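Local coordinates for protein DNA polymerase III subunit beta (Caulobacter crescentus, PDB 5WCE) that probably forms a ring-shaped dimer around DNA that tethers DNA polymerases and other proteins to it, giving them processivity, at residues L166-V171 with T177-V182. Numbering follows the deposited sequence.
Sequences LYVHTV and TKLRAV
With CG wedged between its backbone N and carbonyl carbon (chi1 61°), H169 swings its imidazole across to R180, whose chain runs extended until it turns at chi3 (-75°). R180 CB lies over one ring face, 4.3 Å from the H169 ring centroid in a CH-pi contact, and CD reaches H169 NE2 at 3.6 Å. Y167 CE2 sits over the centre of the opposite face, while Y167 O in the ring plane takes a weak hydrogen bond from H169 ND1. Histidine suits this slot by offering faces for packing and two nitrogens for polar partners: NE2 hydrogen-bonds Y257 OH, which also bonds R180 NH1. The bend at chi3 sets the R180 guanidinium nearly perpendicular to the imidazole and lays it on a methyl of V171, CG2 to CZ 3.6 Å. Arginine combines an apolar stem with a charged end, here paired with E173 and E193. On the sheet face carrying T170 and A181, V168 CG1 meets L179 CD1; L166 CD2 reaches the small A181 at CB, 4.0 Å. Six backbone hydrogen bonds join Y167, H169 and V171 to V182, R180 and K178. Beta-branched V168, T170, V171 and V182 suit extended strands, and the regular antiparallel pairing is that of a beta hairpin, here in the central domain of a beta sliding clamp.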
loop_
_atom_site.group_PDB
_atom_site.type_symbol
_atom_site.label_atom_id
_atom_site.label_comp_id
_atom_site.label_asym_id
_atom_site.label_seq_id
_atom_site.Cartn_x
_atom_site.Cartn_y
_atom_site.Cartn_z
ATOM N N LEU A 166 4.784 -7.798 24.763
ATOM C CA LEU A 166 4.235 -6.756 25.618
ATOM C C LEU A 166 4.106 -7.324 27.015
ATOM O O LEU A 166 3.458 -8.360 27.188
ATOM C CB LEU A 166 2.880 -6.315 25.065
ATOM C CG LEU A 166 2.179 -5.163 25.826
ATOM C CD1 LEU A 166 2.964 -3.879 25.606
ATOM C CD2 LEU A 166 0.756 -5.016 25.315
ATOM N N TYR A 167 4.779 -6.706 27.988
ATOM C CA TYR A 167 4.790 -7.231 29.340
ATOM C C TYR A 167 3.534 -6.775 30.080
ATOM O O TYR A 167 3.389 -5.578 30.399
ATOM C CB TYR A 167 6.053 -6.812 30.095
ATOM C CG TYR A 167 6.163 -7.360 31.490
ATOM C CD1 TYR A 167 5.996 -8.719 31.744
ATOM C CD2 TYR A 167 6.470 -6.538 32.567
ATOM C CE1 TYR A 167 6.114 -9.227 33.020
ATOM C CE2 TYR A 167 6.589 -7.027 33.860
ATOM C CZ TYR A 167 6.403 -8.356 34.082
ATOM O OH TYR A 167 6.539 -8.844 35.349
ATOM N N VAL A 168 2.626 -7.721 30.341
ATOM C CA VAL A 168 1.340 -7.441 30.961
ATOM C C VAL A 168 1.382 -7.963 32.369
ATOM O O VAL A 168 1.657 -9.122 32.582
ATOM C CB VAL A 168 0.161 -8.007 30.150
ATOM C CG1 VAL A 168 -1.142 -7.736 30.877
ATOM C CG2 VAL A 168 0.179 -7.457 28.754
ATOM N N HIS A 169 1.193 -7.064 33.339
ATOM C CA HIS A 169 1.321 -7.346 34.728
ATOM C C HIS A 169 0.579 -6.339 35.613
ATOM O O HIS A 169 0.131 -5.295 35.133
ATOM C CB HIS A 169 2.800 -7.349 35.157
ATOM C CG HIS A 169 3.498 -6.032 34.950
ATOM N ND1 HIS A 169 3.594 -5.420 33.713
ATOM C CD2 HIS A 169 4.132 -5.215 35.824
ATOM C CE1 HIS A 169 4.251 -4.274 33.846
ATOM N NE2 HIS A 169 4.596 -4.136 35.114
ATOM N N THR A 170 0.483 -6.625 36.913
ATOM C CA THR A 170 -0.120 -5.659 37.784
ATOM C C THR A 170 0.902 -5.109 38.773
ATOM O O THR A 170 1.797 -5.815 39.188
ATOM C CB THR A 170 -1.253 -6.246 38.581
ATOM O OG1 THR A 170 -0.738 -7.329 39.356
ATOM C CG2 THR A 170 -2.380 -6.692 37.679
ATOM N N VAL A 171 0.724 -3.859 39.145
ATOM C CA VAL A 171 1.558 -3.192 40.133
ATOM C C VAL A 171 0.666 -2.523 41.180
ATOM O O VAL A 171 -0.455 -2.094 40.851
ATOM C CB VAL A 171 2.472 -2.151 39.518
ATOM C CG1 VAL A 171 3.492 -2.807 38.630
ATOM C CG2 VAL A 171 1.687 -1.088 38.764
ATOM N N THR A 177 -4.292 -1.052 42.814
ATOM C CA THR A 177 -3.588 -1.930 41.888
ATOM C C THR A 177 -3.902 -1.519 40.427
ATOM O O THR A 177 -5.043 -1.310 40.068
ATOM C CB THR A 177 -3.943 -3.398 42.172
ATOM O OG1 THR A 177 -3.499 -3.719 43.498
ATOM C CG2 THR A 177 -3.257 -4.309 41.180
ATOM N N LYS A 178 -2.877 -1.415 39.611
ATOM C CA LYS A 178 -3.026 -1.118 38.189
ATOM C C LYS A 178 -2.713 -2.334 37.329
ATOM O O LYS A 178 -1.781 -3.028 37.612
ATOM C CB LYS A 178 -2.103 0.033 37.848
ATOM C CG LYS A 178 -2.691 1.305 38.448
ATOM C CD LYS A 178 -1.639 2.214 38.958
ATOM C CE LYS A 178 -2.316 3.470 39.489
ATOM N NZ LYS A 178 -1.277 4.499 39.564
ATOM N N LEU A 179 -3.517 -2.571 36.303
ATOM C CA LEU A 179 -3.129 -3.450 35.188
ATOM C C LEU A 179 -2.267 -2.613 34.213
ATOM O O LEU A 179 -2.751 -1.608 33.688
ATOM C CB LEU A 179 -4.363 -4.005 34.492
ATOM C CG LEU A 179 -4.151 -4.954 33.305
ATOM C CD1 LEU A 179 -3.414 -6.187 33.750
ATOM C CD2 LEU A 179 -5.471 -5.358 32.677
ATOM N N ARG A 180 -1.025 -3.060 33.976
ATOM C CA ARG A 180 -0.017 -2.283 33.273
ATOM C C ARG A 180 0.556 -3.074 32.087
ATOM O O ARG A 180 0.751 -4.290 32.173
ATOM C CB ARG A 180 1.122 -1.891 34.247
ATOM C CG ARG A 180 2.261 -1.082 33.602
ATOM C CD ARG A 180 3.335 -0.767 34.627
ATOM N NE ARG A 180 2.913 0.291 35.530
ATOM C CZ ARG A 180 3.682 0.818 36.501
ATOM N NH1 ARG A 180 4.921 0.361 36.740
ATOM N NH2 ARG A 180 3.205 1.807 37.259
ATOM N N ALA A 181 0.795 -2.385 30.998
ATOM C CA ALA A 181 1.464 -2.921 29.837
ATOM C C ALA A 181 2.744 -2.109 29.594
ATOM O O ALA A 181 2.686 -0.865 29.562
ATOM C CB ALA A 181 0.556 -2.858 28.635
ATOM N N VAL A 182 3.865 -2.802 29.456
ATOM C CA VAL A 182 5.177 -2.164 29.185
ATOM C C VAL A 182 5.801 -2.815 27.944
ATOM O O VAL A 182 5.818 -4.050 27.813
ATOM C CB VAL A 182 6.162 -2.277 30.343
ATOM C CG1 VAL A 182 7.541 -1.769 29.928
ATOM C CG2 VAL A 182 5.672 -1.491 31.541
#